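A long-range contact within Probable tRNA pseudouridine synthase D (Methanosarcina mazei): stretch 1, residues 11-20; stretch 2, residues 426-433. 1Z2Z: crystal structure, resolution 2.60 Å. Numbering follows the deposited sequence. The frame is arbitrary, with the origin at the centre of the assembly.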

# COMPACT_ATOMS: atom_id res chain seq x y z
N GLY A 11 -10.37 1.02 9.50
CA GLY A 11 -11.40 1.60 8.65
C GLY A 11 -12.19 0.72 7.71
O GLY A 11 -13.40 0.91 7.56
N ILE A 12 -11.52 -0.21 7.05
CA ILE A 12 -12.19 -1.11 6.12
C ILE A 12 -13.11 -2.01 6.93
O ILE A 12 -12.79 -2.35 8.06
N ASN A 13 -14.25 -2.39 6.36
CA ASN A 13 -15.18 -3.24 7.07
C ASN A 13 -16.19 -3.89 6.15
O ASN A 13 -17.28 -4.26 6.58
N LEU A 14 -15.84 -4.05 4.88
CA LEU A 14 -16.76 -4.67 3.94
C LEU A 14 -16.08 -4.98 2.63
O LEU A 14 -14.87 -5.07 2.56
N TYR A 15 -16.89 -5.12 1.58
CA TYR A 15 -16.42 -5.46 0.25
C TYR A 15 -17.33 -4.85 -0.81
O TYR A 15 -18.55 -5.00 -0.75
N SER A 16 -16.75 -4.17 -1.80
CA SER A 16 -17.55 -3.56 -2.87
C SER A 16 -18.34 -4.65 -3.61
O SER A 16 -19.37 -4.38 -4.24
N THR A 17 -17.85 -5.88 -3.53
CA THR A 17 -18.52 -7.00 -4.18
C THR A 17 -19.27 -7.83 -3.13
O THR A 17 -18.81 -7.97 -2.00
N ASP A 18 -20.43 -8.36 -3.51
CA ASP A 18 -21.23 -9.17 -2.58
C ASP A 18 -21.02 -10.67 -2.82
O ASP A 18 -21.78 -11.50 -2.32
N THR A 19 -20.00 -11.01 -3.61
CA THR A 19 -19.69 -12.40 -3.89
C THR A 19 -19.11 -13.06 -2.66
O THR A 19 -18.67 -12.39 -1.72
N THR A 20 -19.09 -14.39 -2.67
CA THR A 20 -18.58 -15.14 -1.53
C THR A 20 -17.06 -15.21 -1.56
O THR A 20 -16.44 -15.25 -2.62
N LEU A 426 -6.81 -8.54 -4.73
CA LEU A 426 -7.06 -9.87 -4.20
C LEU A 426 -8.13 -9.92 -3.12
O LEU A 426 -8.94 -10.84 -3.10
N ARG A 427 -8.14 -8.94 -2.23
CA ARG A 427 -9.12 -8.90 -1.15
C ARG A 427 -10.57 -9.07 -1.65
O ARG A 427 -11.36 -9.78 -1.03
N GLU A 428 -10.93 -8.45 -2.77
CA GLU A 428 -12.29 -8.59 -3.28
C GLU A 428 -12.54 -9.98 -3.86
O GLU A 428 -13.69 -10.41 -4.00
N TYR A 429 -11.46 -10.69 -4.19
CA TYR A 429 -11.57 -12.04 -4.73
C TYR A 429 -11.48 -13.13 -3.69
O TYR A 429 -12.11 -14.18 -3.83
N MSE A 430 -10.69 -12.91 -2.64
CA MSE A 430 -10.54 -13.92 -1.62
C MSE A 430 -11.31 -13.62 -0.36
O MSE A 430 -11.71 -14.53 0.36
N LYS A 431 -11.53 -12.34 -0.10
CA LYS A 431 -12.25 -11.91 1.09
C LYS A 431 -11.85 -12.76 2.29
O LYS A 431 -12.69 -13.43 2.88
N VAL A 432 -10.57 -12.74 2.64
CA VAL A 432 -10.10 -13.50 3.79
C VAL A 432 -9.19 -12.65 4.65
O VAL A 432 -8.84 -11.54 4.27
N ASN A 433 -8.79 -13.18 5.80
CA ASN A 433 -7.91 -12.44 6.70
C ASN A 433 -6.63 -12.06 5.95
O ASN A 433 -6.05 -12.87 5.23

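The most unusual feature of this contact is the ammonium group of Lys431, which gathers oxygens from both stretches. Its NZ donates to Thr17 OG1 at 2.7 Å and to Thr19 OG1 at 2.6 Å, and more weakly to Thr19 O at 3.1 Å; within its own stretch, NZ also donates to Glu428 O at 2.8 Å. A long, flexible amine suits this place, because it can carry its charge from the end of a helix to a cluster of oxygens on an irregular segment. Lys431 is the first residue to leave helical geometry, with positive phi, and its CA-to-CB bond points toward stretch 1. With chi1 m, chi2 and chi3 t and chi4 p, the chain runs nearly extended before turning at its tip.

The aliphatic part of the same side chain packs against Tyr15. Lys431 CG lies 3.4 Å from the centroid of the Tyr15 ring, over its face, in a CH-pi contact; the closest atom pair is Lys431 CG and Tyr15 CE1, at 3.2 Å. The tyrosine leaves its backbone sideways with chi1 m, and its broad ring offers a flat surface to the lysine methylenes. Lysine thus serves twice, through its hydrocarbon and through its charge.

Arg427 makes the second polar anchor. Its CA-to-CB bond points sideways, but chi1 and chi2, both t, extend the chain, and a turn at chi3 (95°, between wells) brings its end nearer to stretch 1. There Arg427 NH2 donates to Leu14 O at 2.3 Å, a very short hydrogen bond made at the edge of the guanidinium. The planar group also has nonpolar neighbours over its opposite faces: Ile12 CG2 lies 3.3 Å from Arg427 NH2, and Tyr15 CE1 lies 3.3 Å from Arg427 NH1. Ile12, chi1 m and chi2 t, points toward the helix and suits this position by supplying a methyl group. The CA-to-CB bond of Leu14 points away, and the residue contributes its carbonyl.

Glu428, with chi1 and chi2 both m, supplies the complementary acceptor. Its OE2 receives hydrogen bonds from Thr17 N at 3.2 Å and Thr17 OG1 at 3.3 Å, while Ser16 N lies 3.0 Å from Glu428 OE2. Its other oxygen, OE1, forms a salt bridge with Arg427 NH2 at 3.5 Å, linking neighbouring charges on the helix. Thr17, pointing toward stretch 2 with chi1 p, shows the value of a short hydroxyl side chain: OG1 donates to the glutamate and accepts from the lysine, joining the two charged residues.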

# COMPACT_ATOMS: atom_id res chain seq x y z
CB ILE A 12 -11.18 -1.97 5.40
CG1 ILE A 12 -10.12 -1.04 4.80
CG2 ILE A 12 -11.88 -2.88 4.38
CD1 ILE A 12 -8.91 -1.75 4.23
CB ASN A 13 -15.94 -2.44 8.13
CG ASN A 13 -17.14 -1.71 7.57
OD1 ASN A 13 -17.05 -1.01 6.56
ND2 ASN A 13 -18.28 -1.89 8.22
CB LEU A 14 -17.96 -3.76 3.71
CG LEU A 14 -17.63 -2.36 3.21
CD1 LEU A 14 -17.78 -2.25 1.70
CD2 LEU A 14 -18.56 -1.41 3.90
CB TYR A 15 -16.42 -6.98 0.07
CG TYR A 15 -15.57 -7.75 1.06
CD1 TYR A 15 -14.21 -7.95 0.82
CD2 TYR A 15 -16.12 -8.31 2.22
CE1 TYR A 15 -13.42 -8.71 1.70
CE2 TYR A 15 -15.34 -9.06 3.10
CZ TYR A 15 -13.99 -9.26 2.84
OH TYR A 15 -13.21 -10.00 3.69
CB SER A 16 -16.65 -2.81 -3.85
OG SER A 16 -16.21 -3.66 -4.90
CB THR A 17 -17.49 -7.92 -4.87
OG1 THR A 17 -16.63 -8.48 -3.87
CG2 THR A 17 -16.66 -7.13 -5.87
CB ASP A 18 -22.71 -8.84 -2.75
CG ASP A 18 -23.18 -9.06 -4.17
OD1 ASP A 18 -23.53 -8.06 -4.84
OD2 ASP A 18 -23.19 -10.23 -4.61
CB THR A 19 -18.68 -12.53 -5.03
OG1 THR A 19 -17.60 -11.60 -4.82
CG2 THR A 19 -19.34 -12.27 -6.36
CB THR A 20 -19.20 -16.56 -1.48
OG1 THR A 20 -18.61 -17.31 -0.42
CG2 THR A 20 -18.99 -17.27 -2.79
CB LEU A 426 -5.76 -10.44 -3.65
CG LEU A 426 -4.71 -10.76 -4.71
CD1 LEU A 426 -3.47 -11.29 -4.01
CD2 LEU A 426 -5.24 -11.79 -5.70
CB ARG A 427 -8.98 -7.58 -0.39
CG ARG A 427 -9.73 -7.55 0.93
CD ARG A 427 -9.58 -6.20 1.63
NE ARG A 427 -10.70 -5.32 1.33
CZ ARG A 427 -11.83 -5.28 2.02
NH1 ARG A 427 -12.01 -6.07 3.07
NH2 ARG A 427 -12.80 -4.47 1.65
CB GLU A 428 -12.59 -7.53 -4.36
CG GLU A 428 -12.50 -6.08 -3.88
CD GLU A 428 -13.47 -5.73 -2.75
OE1 GLU A 428 -13.00 -5.16 -1.73
OE2 GLU A 428 -14.69 -6.01 -2.88
CB TYR A 429 -10.48 -12.32 -5.76
CG TYR A 429 -10.80 -11.77 -7.12
CD1 TYR A 429 -10.56 -10.44 -7.42
CD2 TYR A 429 -11.37 -12.59 -8.11
CE1 TYR A 429 -10.86 -9.93 -8.67
CE2 TYR A 429 -11.68 -12.08 -9.36
CZ TYR A 429 -11.42 -10.75 -9.63
OH TYR A 429 -11.72 -10.21 -10.85
CB MSE A 430 -9.07 -14.08 -1.23
CG MSE A 430 -8.21 -14.73 -2.28
SE MSE A 430 -6.34 -14.50 -1.82
CE MSE A 430 -6.12 -16.08 -0.71
CB LYS A 431 -13.77 -12.01 0.88
CG LYS A 431 -14.31 -11.11 -0.24
CD LYS A 431 -15.83 -11.03 -0.22
CE LYS A 431 -16.37 -10.22 -1.39
NZ LYS A 431 -16.19 -10.87 -2.72
CB VAL A 432 -9.32 -14.77 3.36
CG1 VAL A 432 -10.27 -15.78 2.72
CG2 VAL A 432 -8.22 -14.39 2.40
CB ASN A 433 -7.59 -13.29 7.93
CG ASN A 433 -6.85 -12.50 9.00
OD1 ASN A 433 -5.69 -12.13 8.83
ND2 ASN A 433 -7.52 -12.25 10.12